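AncCDT-1 (Synthetic construct, PDB 5T0W) probably binds amino acids as a periplasmic solute-binding protein, holds an arginine in this crystal form, and represents an ancestral precursor of cyclohexadienyl dehydratase. Local coordinates at residues D49-K54 / D238-K243; I75-L78 / K82-I85; S88-T93 / V100-P105; F211-R214 / E219-N222. All blocks are in the same frame, centred on the assembly; numbering follows the deposited sequence.

Contact 1 (D49-K54 / D238-K243); sequences DIDLAK and DKLYEK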
loop_
_atom_site.group_PDB
_atom_site.type_symbol
_atom_site.label_atom_id
_atom_site.label_comp_id
_atom_site.label_asym_id
_atom_site.label_seq_id
_atom_site.Cartn_x
_atom_site.Cartn_y
_atom_site.Cartn_z
ATOM N N ASP A 49 1.583 -0.006 8.875
ATOM C CA ASP A 49 1.801 1.415 8.653
ATOM C C ASP A 49 1.363 2.241 9.855
ATOM O O ASP A 49 1.913 3.307 10.129
ATOM C CB ASP A 49 1.045 1.900 7.420
ATOM C CG ASP A 49 1.747 1.586 6.136
ATOM O OD1 ASP A 49 2.964 1.298 6.157
ATOM O OD2 ASP A 49 1.070 1.701 5.084
ATOM N N ILE A 50 0.356 1.751 10.570
ATOM C CA ILE A 50 -0.193 2.457 11.728
ATOM C C ILE A 50 0.808 2.377 12.855
ATOM O O ILE A 50 1.167 3.398 13.438
ATOM C CB ILE A 50 -1.540 1.859 12.142
ATOM C CG1 ILE A 50 -2.542 1.972 10.977
ATOM C CG2 ILE A 50 -2.089 2.538 13.374
ATOM C CD1 ILE A 50 -2.702 3.366 10.401
ATOM N N ASP A 51 1.318 1.188 13.125
ATOM C CA ASP A 51 2.323 1.048 14.177
ATOM C C ASP A 51 3.571 1.869 13.881
ATOM O O ASP A 51 4.135 2.516 14.755
ATOM C CB ASP A 51 2.704 -0.416 14.365
ATOM C CG ASP A 51 1.602 -1.235 15.016
ATOM O OD1 ASP A 51 0.532 -0.677 15.342
ATOM O OD2 ASP A 51 1.813 -2.455 15.179
ATOM N N LEU A 52 4.003 1.840 12.632
ATOM C CA LEU A 52 5.142 2.636 12.228
ATOM C C LEU A 52 4.841 4.112 12.431
ATOM O O LEU A 52 5.649 4.821 13.034
ATOM C CB LEU A 52 5.508 2.334 10.778
ATOM C CG LEU A 52 6.289 1.008 10.623
ATOM C CD1 LEU A 52 6.603 0.578 9.192
ATOM C CD2 LEU A 52 7.549 0.926 11.481
ATOM N N ALA A 53 3.691 4.572 11.933
ATOM C CA ALA A 53 3.258 5.948 12.164
ATOM C C ALA A 53 3.344 6.314 13.644
ATOM O O ALA A 53 3.865 7.371 14.000
ATOM C CB ALA A 53 1.852 6.158 11.660
ATOM N N LYS A 54 2.854 5.428 14.500
ATOM C CA LYS A 54 2.927 5.655 15.935
ATOM C C LYS A 54 4.349 5.803 16.395
ATOM O O LYS A 54 4.644 6.686 17.207
ATOM C CB LYS A 54 2.293 4.511 16.698
ATOM C CG LYS A 54 0.788 4.517 16.583
ATOM C CD LYS A 54 0.190 3.436 17.456
ATOM C CE LYS A 54 -1.322 3.551 17.416
ATOM N NZ LYS A 54 -1.907 2.276 17.868
ATOM N N ASP A 238 12.038 -5.182 13.281
ATOM C CA ASP A 238 11.872 -6.632 13.101
ATOM C C ASP A 238 10.682 -7.120 13.904
ATOM O O ASP A 238 9.909 -7.926 13.402
ATOM C CB ASP A 238 13.131 -7.405 13.489
ATOM C CG ASP A 238 14.320 -7.078 12.619
ATOM O OD1 ASP A 238 14.145 -6.493 11.516
ATOM O OD2 ASP A 238 15.462 -7.371 13.072
ATOM N N LYS A 239 10.540 -6.632 15.142
ATOM C CA LYS A 239 9.438 -7.073 16.025
ATOM C C LYS A 239 8.132 -6.785 15.308
ATOM O O LYS A 239 7.217 -7.611 15.254
ATOM C CB LYS A 239 9.489 -6.404 17.417
ATOM N N LEU A 240 8.099 -5.623 14.683
ATOM C CA LEU A 240 6.912 -5.146 14.023
ATOM C C LEU A 240 6.631 -5.838 12.670
ATOM O O LEU A 240 5.468 -6.086 12.323
ATOM C CB LEU A 240 7.050 -3.655 13.862
ATOM C CG LEU A 240 6.267 -2.844 14.891
ATOM C CD1 LEU A 240 6.976 -2.536 16.235
ATOM C CD2 LEU A 240 5.882 -1.593 14.118
ATOM N N TYR A 241 7.684 -6.153 11.923
ATOM C CA TYR A 241 7.543 -6.874 10.663
ATOM C C TYR A 241 6.975 -8.264 10.907
ATOM O O TYR A 241 5.976 -8.658 10.299
ATOM C CB TYR A 241 8.896 -6.998 9.965
ATOM C CG TYR A 241 8.846 -7.734 8.631
ATOM C CD1 TYR A 241 8.869 -9.132 8.580
ATOM C CD2 TYR A 241 8.768 -7.033 7.428
ATOM C CE1 TYR A 241 8.800 -9.807 7.377
ATOM C CE2 TYR A 241 8.698 -7.701 6.210
ATOM C CZ TYR A 241 8.720 -9.094 6.189
ATOM O OH TYR A 241 8.673 -9.767 4.984
ATOM N N GLU A 242 7.602 -9.012 11.800
ATOM C CA GLU A 242 7.139 -10.367 12.085
ATOM C C GLU A 242 5.737 -10.393 12.680
ATOM O O GLU A 242 5.035 -11.389 12.564
ATOM C CB GLU A 242 8.120 -11.091 13.009
ATOM C CG GLU A 242 9.411 -11.510 12.315
ATOM C CD GLU A 242 10.616 -11.528 13.255
ATOM O OE1 GLU A 242 10.603 -10.844 14.310
ATOM O OE2 GLU A 242 11.593 -12.252 12.961
ATOM N N LYS A 243 5.341 -9.296 13.311
ATOM C CA LYS A 243 4.011 -9.183 13.869
ATOM C C LYS A 243 2.936 -9.157 12.794
ATOM O O LYS A 243 1.866 -9.721 12.982
ATOM C CB LYS A 243 3.897 -7.925 14.736
ATOM C CG LYS A 243 2.468 -7.582 15.136
ATOM C CD LYS A 243 2.404 -6.322 15.972
ATOM C CE LYS A 243 0.967 -5.900 16.205
ATOM N NZ LYS A 243 0.943 -4.549 16.852
#
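Asp51 and Leu240 form the closest backbone pair, their CA atoms 7.7 Å apart, where the two nearly antiparallel helical segments (161° between directions) pass with their axes 10.7 Å from each other at closest approach. Leu240 sends CD2 across the gap to the stem of Asp51, meeting its CB at 3.4 Å. The same methyl reaches Leu52, with Leu240 CD2 and Leu52 CD2 4.0 Å apart; these two leucine side chains slide past one another in opposite directions. Beside this small apolar patch runs a polar one. Lys243, one helical turn after Leu240, is stretched out fully, its CG anti to the backbone N (chi1 169°) and the rest of the chain extended, which carries the ammonium group over to the facing helix. There Lys243 NZ forms a salt bridge with Asp51 OD2 at 2.8 Å, arriving from the opposite direction on the syn side of that oxygen and only 17° out of the carboxylate plane. Asp51 OD2 also accepts a hydrogen bond from Trp244 NE1, so a single carboxylate oxygen ties two consecutive residues of helix 236-245. With an alanine in place of Asp51, Lys243 NZ and Trp244 NE1 would probably both lose their shared acceptor, and the long lysine chain would be freer to swing. This is a helix-helix pairing in which leucine methyls are flanked by an interhelical salt bridge; it fastens the C-terminal helix 236-245 to helix 48-60 in the lobe of the solute-binding fold that carries both.

Contact 2 (I75-L78 / K82-I85); sequences IPAL and KFDI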
loop_
_atom_site.group_PDB
_atom_site.type_symbol
_atom_site.label_atom_id
_atom_site.label_comp_id
_atom_site.label_asym_id
_atom_site.label_seq_id
_atom_site.Cartn_x
_atom_site.Cartn_y
_atom_site.Cartn_z
ATOM N N ILE A 75 -1.657 11.359 -3.430
ATOM C CA ILE A 75 -0.537 12.239 -3.725
ATOM C C ILE A 75 -0.964 13.708 -3.857
ATOM O O ILE A 75 -0.311 14.597 -3.311
ATOM C CB ILE A 75 0.234 11.778 -4.962
ATOM C CG1 ILE A 75 1.041 10.549 -4.579
ATOM C CG2 ILE A 75 1.147 12.880 -5.474
ATOM C CD1 ILE A 75 1.833 9.946 -5.706
ATOM N N PRO A 76 -2.053 13.978 -4.581
ATOM C CA PRO A 76 -2.535 15.378 -4.565
ATOM C C PRO A 76 -2.873 15.901 -3.167
ATOM O O PRO A 76 -2.663 17.086 -2.881
ATOM C CB PRO A 76 -3.793 15.322 -5.445
ATOM C CG PRO A 76 -3.491 14.228 -6.422
ATOM C CD PRO A 76 -2.663 13.198 -5.675
ATOM N N ALA A 77 -3.436 15.041 -2.319
ATOM C CA ALA A 77 -3.776 15.440 -0.971
ATOM C C ALA A 77 -2.507 15.817 -0.212
ATOM O O ALA A 77 -2.495 16.794 0.535
ATOM C CB ALA A 77 -4.511 14.331 -0.255
ATOM N N LEU A 78 -1.440 15.062 -0.446
ATOM C CA LEU A 78 -0.180 15.304 0.208
ATOM C C LEU A 78 0.406 16.611 -0.285
ATOM O O LEU A 78 0.758 17.477 0.521
ATOM C CB LEU A 78 0.812 14.178 -0.088
ATOM C CG LEU A 78 2.248 14.464 0.340
ATOM C CD1 LEU A 78 2.320 14.619 1.842
ATOM C CD2 LEU A 78 3.185 13.392 -0.160
ATOM N N LYS A 82 -2.824 18.377 2.933
ATOM C CA LYS A 82 -3.876 17.762 3.751
ATOM C C LYS A 82 -3.309 16.934 4.896
ATOM O O LYS A 82 -4.006 16.652 5.871
ATOM C CB LYS A 82 -4.794 16.895 2.894
ATOM C CG LYS A 82 -5.568 17.700 1.860
ATOM C CD LYS A 82 -7.041 17.384 1.927
ATOM C CE LYS A 82 -7.805 18.306 0.995
ATOM N NZ LYS A 82 -8.038 19.635 1.647
ATOM N N PHE A 83 -2.049 16.539 4.766
ATOM C CA PHE A 83 -1.357 15.868 5.826
ATOM C C PHE A 83 0.133 15.978 5.548
ATOM O O PHE A 83 0.532 16.453 4.501
ATOM C CB PHE A 83 -1.800 14.396 5.920
ATOM C CG PHE A 83 -1.857 13.693 4.595
ATOM C CD1 PHE A 83 -0.702 13.332 3.946
ATOM C CD2 PHE A 83 -3.078 13.386 4.006
ATOM C CE1 PHE A 83 -0.749 12.685 2.727
ATOM C CE2 PHE A 83 -3.142 12.748 2.783
ATOM C CZ PHE A 83 -1.966 12.395 2.138
ATOM N N ASP A 84 0.954 15.483 6.475
ATOM C CA ASP A 84 2.408 15.623 6.347
ATOM C C ASP A 84 3.117 14.504 5.660
ATOM O O ASP A 84 4.170 14.723 5.099
ATOM C CB ASP A 84 3.020 15.743 7.727
ATOM C CG ASP A 84 2.370 16.802 8.531
ATOM O OD1 ASP A 84 2.333 17.953 8.022
ATOM O OD2 ASP A 84 1.887 16.473 9.634
ATOM N N ILE A 85 2.570 13.298 5.711
ATOM C CA ILE A 85 3.314 12.129 5.249
ATOM C C ILE A 85 2.378 11.006 4.857
ATOM O O ILE A 85 1.366 10.764 5.534
ATOM C CB ILE A 85 4.296 11.643 6.345
ATOM C CG1 ILE A 85 5.136 10.450 5.881
ATOM C CG2 ILE A 85 3.553 11.243 7.621
ATOM C CD1 ILE A 85 6.402 10.261 6.681
#
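A beta-alpha-beta crossover supplies this contact: helix 74-79 links strand 63-68 to strand 85-86 of the parallel sheet, and Ala77 and Leu78 in its last turn meet Lys82 and Phe83 as the chain turns back. Lys82 N donates to Ala77 O at 2.9 Å, a bond spanning five residues rather than the four of an alpha-helix, with an N-H...O angle of 161°. Phe83 then folds its ring onto the helix. Its CG lies between the backbone N and the carbonyl carbon (chi1 46°), which turns one ring face over Ala77 C. The methyl of Ala77 reaches the ring at CE2, with Ala77 CB to Phe83 CE2 at 3.7 Å. On the CE1 side comes Leu78, whose chain crosses that of Phe83 at about a right angle and places Leu78 CB 3.5 Å from Phe83 CE1. Shrinking Phe83 to an alanine would probably open a gap beneath the helix end and strip Ala77 CB and Leu78 CB of their apolar partner. Around this turn, Phe83 also touches Arg26 of strand 24-29, Asp84 makes a salt bridge to Arg22 of helix 15-22, and Leu78 packs on Ala212 of strand 207-213.

Contact 3 (S88-T93 / V100-P105); sequences SGMTIT and VDFSDP. With ARG (arginine), chain E.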
loop_
_atom_site.group_PDB
_atom_site.type_symbol
_atom_site.label_atom_id
_atom_site.label_comp_id
_atom_site.label_asym_id
_atom_site.label_seq_id
_atom_site.Cartn_x
_atom_site.Cartn_y
_atom_site.Cartn_z
ATOM N N SER A 88 1.076 4.231 3.745
ATOM C CA SER A 88 -0.101 3.575 3.149
ATOM C C SER A 88 0.265 2.556 2.094
ATOM O O SER A 88 -0.369 2.467 1.049
ATOM C CB SER A 88 -1.094 4.601 2.582
ATOM O OG SER A 88 -2.401 4.063 2.573
ATOM N N GLY A 89 1.299 1.789 2.393
ATOM C CA GLY A 89 1.758 0.726 1.515
ATOM C C GLY A 89 2.178 1.209 0.152
ATOM O O GLY A 89 1.907 0.557 -0.834
ATOM N N MET A 90 2.809 2.379 0.108
ATOM C CA MET A 90 3.112 3.008 -1.146
ATOM C C MET A 90 4.423 2.555 -1.790
ATOM O O MET A 90 5.500 2.725 -1.254
ATOM C CB MET A 90 3.130 4.494 -0.963
ATOM C CG MET A 90 3.248 5.223 -2.267
ATOM S SD MET A 90 2.826 6.924 -2.090
ATOM C CE MET A 90 3.201 7.484 -3.734
ATOM N N THR A 91 4.302 1.949 -2.956
ATOM C CA THR A 91 5.439 1.553 -3.759
ATOM C C THR A 91 6.169 2.801 -4.287
ATOM O O THR A 91 5.552 3.758 -4.694
ATOM C CB THR A 91 4.954 0.707 -4.947
ATOM O OG1 THR A 91 4.294 -0.463 -4.463
ATOM C CG2 THR A 91 6.099 0.302 -5.818
ATOM N N ILE A 92 7.509 2.756 -4.250
ATOM C CA ILE A 92 8.371 3.801 -4.829
ATOM C C ILE A 92 8.482 3.537 -6.319
ATOM O O ILE A 92 8.910 2.488 -6.711
ATOM C CB ILE A 92 9.792 3.808 -4.206
ATOM C CG1 ILE A 92 9.696 4.069 -2.689
ATOM C CG2 ILE A 92 10.665 4.869 -4.848
ATOM C CD1 ILE A 92 10.961 3.842 -1.915
ATOM N N THR A 93 8.069 4.501 -7.130
ATOM C CA THR A 93 8.193 4.383 -8.560
ATOM C C THR A 93 8.827 5.628 -9.147
ATOM O O THR A 93 8.767 6.705 -8.537
ATOM C CB THR A 93 6.830 4.143 -9.254
ATOM O OG1 THR A 93 6.017 5.321 -9.179
ATOM C CG2 THR A 93 6.108 2.941 -8.659
ATOM N N VAL A 100 6.847 13.516 -5.581
ATOM C CA VAL A 100 7.105 13.559 -4.141
ATOM C C VAL A 100 8.436 12.909 -3.850
ATOM O O VAL A 100 9.035 12.279 -4.720
ATOM C CB VAL A 100 6.017 12.807 -3.352
ATOM C CG1 VAL A 100 4.647 13.398 -3.596
ATOM C CG2 VAL A 100 6.001 11.315 -3.719
ATOM N N ASP A 101 8.889 13.070 -2.620
ATOM C CA ASP A 101 10.099 12.430 -2.161
ATOM C C ASP A 101 9.723 11.218 -1.334
ATOM O O ASP A 101 8.805 11.256 -0.529
ATOM C CB ASP A 101 10.942 13.386 -1.295
ATOM C CG ASP A 101 11.815 14.373 -2.093
ATOM O OD1 ASP A 101 12.238 14.061 -3.219
ATOM O OD2 ASP A 101 12.047 15.490 -1.540
ATOM N N PHE A 102 10.484 10.145 -1.483
ATOM C CA PHE A 102 10.304 8.936 -0.688
ATOM C C PHE A 102 11.414 8.728 0.314
ATOM O O PHE A 102 12.568 9.007 0.061
ATOM C CB PHE A 102 10.275 7.731 -1.591
ATOM C CG PHE A 102 9.020 7.597 -2.342
ATOM C CD1 PHE A 102 7.911 6.994 -1.754
ATOM C CD2 PHE A 102 8.929 8.069 -3.627
ATOM C CE1 PHE A 102 6.750 6.850 -2.451
ATOM C CE2 PHE A 102 7.771 7.925 -4.331
ATOM C CZ PHE A 102 6.685 7.323 -3.744
ATOM N N SER A 103 11.032 8.199 1.465
ATOM C CA SER A 103 11.961 7.705 2.438
ATOM C C SER A 103 12.738 6.544 1.846
ATOM O O SER A 103 12.470 6.082 0.714
ATOM C CB SER A 103 11.193 7.197 3.666
ATOM O OG SER A 103 10.617 5.914 3.440
ATOM N N ASP A 104 13.717 6.080 2.600
ATOM C CA ASP A 104 14.355 4.819 2.273
ATOM C C ASP A 104 13.326 3.678 2.356
ATOM O O ASP A 104 12.324 3.824 3.043
ATOM C CB ASP A 104 15.504 4.535 3.227
ATOM C CG ASP A 104 16.624 5.511 3.085
ATOM O OD1 ASP A 104 17.009 5.781 1.927
ATOM O OD2 ASP A 104 17.165 5.941 4.129
ATOM N N PRO A 105 13.573 2.554 1.649
ATOM C CA PRO A 105 12.586 1.462 1.611
ATOM C C PRO A 105 12.243 0.970 2.973
ATOM O O PRO A 105 13.144 0.783 3.749
ATOM C CB PRO A 105 13.308 0.364 0.815
ATOM C CG PRO A 105 14.232 1.114 -0.081
ATOM C CD PRO A 105 14.715 2.268 0.761
HETATM N N ARG E . 1.628 -0.771 -3.318
HETATM C CA ARG E . 0.646 -0.343 -4.322
HETATM C C ARG E . 0.959 1.058 -4.689
HETATM O O ARG E . 0.454 1.512 -5.717
HETATM C CB ARG E . -0.747 -0.398 -3.767
HETATM C CG ARG E . -0.933 0.589 -2.652
HETATM C CD ARG E . -2.400 0.714 -2.248
HETATM N NE ARG E . -2.491 1.145 -0.863
HETATM C CZ ARG E . -3.627 1.456 -0.259
HETATM N NH1 ARG E . -3.626 1.818 1.031
HETATM N NH2 ARG E . -4.765 1.394 -0.937
HETATM O OXT ARG E . 1.696 1.744 -3.953
#
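Phe102 points its ring from strand 101-102 into the back of the loop 88-93, where its inner part meets Ile92 and its far rim Met90. At the base, Phe102 CB lies 3.9 Å from Ile92 CG1. Further out, Phe102 CG and CD1 pass beneath the same methylene: Ile92 CG1 stands over one face, 3.9 Å from the ring centroid and 27° off the normal, a CH-pi contact. On the CD2 side, Phe102 CD2 meets the second branch, Ile92 CG2, at 3.8 Å. The far rim belongs to Met90, whose extended chain, with CG anti to the backbone N (chi1 -172°), crosses the phenylalanine at about a right angle. It sets Met90 CG at the ring edge by CE1, with SD alongside in a Met-aromatic contact, and at the tip Met90 CE touches Phe102 CZ at 3.5 Å. The other side of this loop holds the bound arginine. Thr91 N donates to the ligand's OXT at 2.8 Å, while the ligand's N donates to Gly89 O at 2.8 Å and to Thr91 OG1. Its guanidinium NH1 reaches Ser88 OG at 3.0 Å and its NE bonds to Ser88 O; Arg96, Gln139, Thr143 and Asp181 add to the polar grip. The side chains of Met90 and Ile92 thus face the phenylalanine, while backbone N-H and C=O groups and two hydroxyls of the same loop serve the charged ends of the amino acid.

Contact 4 (F211-R214 / E219-N222); sequences FAIR and ELLN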
loop_
_atom_site.group_PDB
_atom_site.type_symbol
_atom_site.label_atom_id
_atom_site.label_comp_id
_atom_site.label_asym_id
_atom_site.label_seq_id
_atom_site.Cartn_x
_atom_site.Cartn_y
_atom_site.Cartn_z
ATOM N N PHE A 211 7.633 5.753 2.558
ATOM C CA PHE A 211 6.769 6.848 2.981
ATOM C C PHE A 211 7.037 8.105 2.178
ATOM O O PHE A 211 8.180 8.505 1.999
ATOM C CB PHE A 211 7.005 7.145 4.438
ATOM C CG PHE A 211 6.963 5.937 5.282
ATOM C CD1 PHE A 211 5.838 5.120 5.270
ATOM C CD2 PHE A 211 8.034 5.593 6.077
ATOM C CE1 PHE A 211 5.795 3.991 6.060
ATOM C CE2 PHE A 211 7.996 4.481 6.871
ATOM C CZ PHE A 211 6.888 3.667 6.855
ATOM N N ALA A 212 5.969 8.747 1.714
ATOM C CA ALA A 212 6.093 9.919 0.823
ATOM C C ALA A 212 5.971 11.217 1.584
ATOM O O ALA A 212 5.163 11.305 2.481
ATOM C CB ALA A 212 5.030 9.871 -0.257
ATOM N N ILE A 213 6.761 12.213 1.202
ATOM C CA ILE A 213 6.559 13.566 1.681
ATOM C C ILE A 213 6.707 14.557 0.525
ATOM O O ILE A 213 7.313 14.231 -0.504
ATOM C CB ILE A 213 7.545 13.957 2.788
ATOM C CG1 ILE A 213 8.962 14.038 2.234
ATOM C CG2 ILE A 213 7.494 12.964 3.939
ATOM C CD1 ILE A 213 9.917 14.782 3.148
ATOM N N ARG A 214 6.202 15.770 0.710
ATOM C CA ARG A 214 6.388 16.817 -0.281
ATOM C C ARG A 214 7.870 17.087 -0.522
ATOM O O ARG A 214 8.683 17.003 0.405
ATOM C CB ARG A 214 5.751 18.119 0.174
ATOM C CG ARG A 214 4.267 18.085 0.262
ATOM C CD ARG A 214 3.770 19.461 0.683
ATOM N NE ARG A 214 3.975 19.749 2.113
ATOM C CZ ARG A 214 3.232 19.261 3.106
ATOM N NH1 ARG A 214 2.236 18.420 2.857
ATOM N NH2 ARG A 214 3.497 19.594 4.359
ATOM N N GLU A 219 14.755 18.342 5.873
ATOM C CA GLU A 219 14.774 18.163 7.343
ATOM C C GLU A 219 13.879 16.986 7.726
ATOM O O GLU A 219 14.321 16.047 8.390
ATOM C CB GLU A 219 14.333 19.443 8.100
ATOM C CG GLU A 219 15.445 20.451 8.352
ATOM C CD GLU A 219 14.943 21.763 8.946
ATOM O OE1 GLU A 219 15.145 22.822 8.306
ATOM O OE2 GLU A 219 14.304 21.746 10.023
ATOM N N LEU A 220 12.646 17.020 7.236
ATOM C CA LEU A 220 11.671 15.950 7.501
ATOM C C LEU A 220 12.100 14.630 6.899
ATOM O O LEU A 220 12.050 13.591 7.556
ATOM C CB LEU A 220 10.299 16.351 6.972
ATOM C CG LEU A 220 9.157 15.396 7.300
ATOM C CD1 LEU A 220 8.986 15.236 8.796
ATOM C CD2 LEU A 220 7.869 15.895 6.659
ATOM N N LEU A 221 12.597 14.681 5.670
ATOM C CA LEU A 221 13.085 13.470 4.996
ATOM C C LEU A 221 14.231 12.809 5.757
ATOM O O LEU A 221 14.222 11.603 5.977
ATOM C CB LEU A 221 13.523 13.771 3.565
ATOM C CG LEU A 221 13.952 12.542 2.758
ATOM C CD1 LEU A 221 12.912 11.438 2.832
ATOM C CD2 LEU A 221 14.237 12.897 1.301
ATOM N N ASN A 222 15.209 13.620 6.158
ATOM C CA ASN A 222 16.349 13.120 6.946
ATOM C C ASN A 222 15.887 12.541 8.270
ATOM O O ASN A 222 16.370 11.509 8.705
ATOM C CB ASN A 222 17.360 14.224 7.181
ATOM C CG ASN A 222 17.981 14.720 5.885
ATOM O OD1 ASN A 222 17.922 14.053 4.850
ATOM N ND2 ASN A 222 18.585 15.903 5.939
#
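Ile213 reaches from the end of strand 207-213 to two successive leucines of helix 218-233, dividing its branches between them. The longer branch crosses Leu221 near the helix backbone: Ile213 CD1 lies 3.8 Å from Leu221 CB and 3.7 Å from Leu221 N. The shorter branch serves the other leucine, with Ile213 CG2 4.0 Å from Leu220 CD2 as the two side chains slide past each other in opposite directions. The first torsion (chi1 67°) helps to set this division, with CG1 between the backbone N and the carbonyl carbon and CG2 beside the N. The side-chain contacts are apolar, and no hydrogen bond joins the segments. In the fold this is a strand-turn-helix unit of the solute-binding protein, the helix that follows the strand doubling back to cover it. A second shell lies around both partners. Strand 207-213 pairs antiparallel with strand 101-102, while Ile213 also touches Ile85 of strand 85-86. On the helix side, Leu220 packs on Thr15, Leu16 and Ile19 of helix 15-22. Beyond Ile213, Arg214 NH2 bonds to Thr15 OG1, tying the strand's exit to that same N-terminal helix.

Of the four, contact 3 supplies part of the arginine pocket (Ser88 to Thr91), and the others lie behind it in the same lobe: the side chain of Leu52 of contact 1 is about 13 Å from the bound arginine and that of Phe83 of contact 2 about 11 Å. Contacts 3 and 4, with centres 10 Å apart, share a sheet through Asp101 O to Ile213 N at 2.8 Å and Ser103 N to Phe211 O at 2.9 Å. Contact 2 joins contact 4 through Arg214 NH1, 2.9 Å from Leu78 O, and backs contact 3 where Ile75 CD1 meets Met90 CE. From contact 1, Asp49 OD2 approaches Gly89 N in the pocket loop, and Leu52 packs on Phe211 of contact 4.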